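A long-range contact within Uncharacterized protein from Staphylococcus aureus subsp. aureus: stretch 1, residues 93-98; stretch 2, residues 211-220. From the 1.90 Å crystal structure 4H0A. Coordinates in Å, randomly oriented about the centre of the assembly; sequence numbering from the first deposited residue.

Stretch 1 93-98: VYATGE
Stretch 2 211-220: EVTNEMRKLK

No hydrogen bond or salt bridge crosses this contact, although two hydroxyls and a carboxylate lie within it; packing alone joins a strand to a helix, with touching residues at least 118 apart in sequence. The polar atoms meet carbon instead. Strand 93-96 and the helix through 211-219 run in roughly the same direction, their axes inclined by 35° and 10.5 Å apart at closest approach, and together they bury 262 Å². The register is set where Gly97 CA lies 6.8 Å from Glu215 CA.

The strand is extended, with phi/psi from -90/127 at Tyr94 to -156/170 at Thr96, so its side chains alternate: Tyr94 and Thr96 point toward the helix, while Val93 and Ala95 are out of its reach. The helix keeps phi/psi near -65/-40, its i to i+4 bonds running from Glu215 N to Glu211 O (2.9 Å) through Leu219 N to Glu215 O (3.1 Å). This periodicity brings Val212, Glu215, Met216 and Leu219 to the strand.

Tyr94, with chi1 t (168°) and chi2 81°, is long enough to span the gap. Its OH lies 3.7 Å from Val212 CG1 and 3.6 Å from CE of Met216, a selenomethionine, while Tyr94 CE2 is 4.2 Å from Val212 CG2, which approaches the ring obliquely. Val212 (chi1 t) offers a compact, branched surface to this large side chain. The CA-to-CB bond of Met216 points sideways, but chi1 and chi2 both m and chi3 at 98° bring its end nearer, so that CE also lies 3.6 Å from Thr96 OG1.

Thr96, chi1 t (-169°), suits a buried site with mixed demands. Its methyl CG2 packs 3.8 Å from Glu215 CB; its OG1 lies 3.7 Å from Leu219 CD1 and is hydrogen-bonded elsewhere in the structure, so its apolar neighbours here leave no polar need unmet.

At Gly97 the chain turns to phi/psi 127/178, where a CB would be jammed against the carbonyl O of Thr96; the backbone itself calls for glycine. Its CA comes 4.3 Å from Glu215 OE1. Glu215, with chi1 and chi2 m and chi3 -42°, presents aliphatic carbon to Thr96 and is paired within its own helix: Lys218 NZ donates to Glu215 OE2 at 2.9 Å in a salt bridge, balancing the charge of this buried carboxylate. The CA-to-CB bond of Leu219 (chi1 m, chi2 t) points sideways, yet the end of the side chain comes nearer the strand, placing CD2 4.4 Å from Gly97 C, a loose van der Waals contact with the backbone just past the end of the strand.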

# COMPACT_ATOMS: atom_id res chain seq x y z
N VAL A 93 -8.89 6.94 1.01
CA VAL A 93 -7.93 7.49 1.96
C VAL A 93 -7.18 6.35 2.61
O VAL A 93 -7.79 5.59 3.36
CB VAL A 93 -8.54 8.42 3.04
CG1 VAL A 93 -7.43 8.97 3.96
CG2 VAL A 93 -9.33 9.56 2.42
N TYR A 94 -5.88 6.23 2.34
CA TYR A 94 -5.01 5.29 3.04
C TYR A 94 -4.48 6.06 4.24
O TYR A 94 -3.98 7.17 4.04
CB TYR A 94 -3.88 4.78 2.12
CG TYR A 94 -2.80 4.04 2.87
CD1 TYR A 94 -2.97 2.71 3.23
CD2 TYR A 94 -1.66 4.70 3.32
CE1 TYR A 94 -2.00 2.03 3.97
CE2 TYR A 94 -0.70 4.04 4.08
CZ TYR A 94 -0.87 2.71 4.40
OH TYR A 94 0.08 2.07 5.15
N ALA A 95 -4.61 5.55 5.47
CA ALA A 95 -4.15 6.31 6.64
C ALA A 95 -3.35 5.45 7.58
O ALA A 95 -3.73 4.31 7.84
CB ALA A 95 -5.34 6.88 7.39
N THR A 96 -2.27 6.00 8.15
CA THR A 96 -1.50 5.30 9.17
C THR A 96 -0.76 6.33 10.02
O THR A 96 -0.75 7.51 9.67
CB THR A 96 -0.55 4.26 8.55
OG1 THR A 96 -0.03 3.43 9.60
CG2 THR A 96 0.58 4.87 7.73
N GLY A 97 -0.19 5.89 11.12
CA GLY A 97 0.60 6.75 12.00
C GLY A 97 0.16 6.70 13.45
O GLY A 97 -0.83 6.04 13.79
N GLU A 98 0.89 7.44 14.29
CA GLU A 98 0.63 7.49 15.73
C GLU A 98 -0.66 8.23 16.09
O GLU A 98 -1.24 7.93 17.13
CB GLU A 98 1.81 8.17 16.46
N GLU A 211 8.01 5.85 1.47
CA GLU A 211 7.27 6.45 2.59
C GLU A 211 6.48 5.42 3.38
O GLU A 211 6.54 5.44 4.60
CB GLU A 211 6.31 7.53 2.08
CG GLU A 211 7.03 8.79 1.62
CD GLU A 211 6.13 9.82 0.96
OE1 GLU A 211 4.98 9.49 0.61
OE2 GLU A 211 6.60 10.97 0.81
N VAL A 212 5.73 4.53 2.69
CA VAL A 212 4.93 3.52 3.40
C VAL A 212 5.86 2.52 4.11
O VAL A 212 5.55 2.09 5.22
CB VAL A 212 3.91 2.82 2.48
CG1 VAL A 212 3.21 1.69 3.26
CG2 VAL A 212 2.88 3.82 1.96
N THR A 213 7.02 2.19 3.50
CA THR A 213 8.00 1.31 4.16
C THR A 213 8.44 1.94 5.48
O THR A 213 8.50 1.24 6.49
CB THR A 213 9.21 1.06 3.25
OG1 THR A 213 8.79 0.25 2.16
CG2 THR A 213 10.39 0.39 4.00
N ASN A 214 8.74 3.24 5.47
CA ASN A 214 9.19 3.93 6.68
C ASN A 214 8.04 4.11 7.69
O ASN A 214 8.31 4.06 8.88
CB ASN A 214 9.89 5.26 6.34
CG ASN A 214 11.32 5.06 5.89
OD1 ASN A 214 11.96 4.04 6.22
ND2 ASN A 214 11.89 6.01 5.15
N GLU A 215 6.78 4.25 7.24
CA GLU A 215 5.65 4.31 8.19
C GLU A 215 5.51 2.98 8.92
O GLU A 215 5.28 2.98 10.13
CB GLU A 215 4.32 4.64 7.47
CG GLU A 215 4.22 6.07 6.96
CD GLU A 215 4.39 7.13 8.03
OE1 GLU A 215 3.82 6.98 9.13
OE2 GLU A 215 5.11 8.12 7.76
N MSE A 216 5.69 1.85 8.21
CA MSE A 216 5.61 0.52 8.82
C MSE A 216 6.75 0.34 9.82
O MSE A 216 6.52 -0.17 10.92
CB MSE A 216 5.65 -0.58 7.75
CG MSE A 216 4.44 -0.58 6.81
SE MSE A 216 2.77 -0.93 7.72
CE MSE A 216 2.11 1.00 7.95
N ARG A 217 7.96 0.80 9.46
CA ARG A 217 9.10 0.75 10.38
C ARG A 217 8.85 1.61 11.63
O ARG A 217 9.15 1.17 12.74
CB ARG A 217 10.38 1.21 9.66
CG ARG A 217 10.91 0.19 8.65
CD ARG A 217 12.16 0.69 7.98
NE ARG A 217 13.28 0.79 8.92
CZ ARG A 217 14.07 -0.22 9.29
NH1 ARG A 217 13.88 -1.44 8.81
NH2 ARG A 217 15.06 -0.01 10.16
N LYS A 218 8.28 2.83 11.46
CA LYS A 218 8.00 3.72 12.60
C LYS A 218 6.98 3.10 13.56
O LYS A 218 7.15 3.25 14.77
CB LYS A 218 7.50 5.11 12.14
CG LYS A 218 8.64 6.04 11.70
CD LYS A 218 8.16 7.45 11.36
CE LYS A 218 7.29 7.52 10.12
NZ LYS A 218 7.05 8.92 9.70
N LEU A 219 5.97 2.34 13.07
CA LEU A 219 5.01 1.69 13.98
C LEU A 219 5.69 0.67 14.90
O LEU A 219 5.20 0.46 16.01
CB LEU A 219 3.89 0.97 13.22
CG LEU A 219 2.89 1.86 12.49
CD1 LEU A 219 1.94 1.01 11.67
CD2 LEU A 219 2.10 2.72 13.47
N LYS A 220 6.79 0.03 14.45
CA LYS A 220 7.53 -0.95 15.25
C LYS A 220 8.70 -0.31 16.02
O LYS A 220 9.52 -1.04 16.58
CB LYS A 220 8.05 -2.09 14.36
CG LYS A 220 6.99 -2.73 13.45
CD LYS A 220 5.72 -3.17 14.18
CE LYS A 220 4.77 -3.92 13.25
NZ LYS A 220 5.10 -5.36 13.12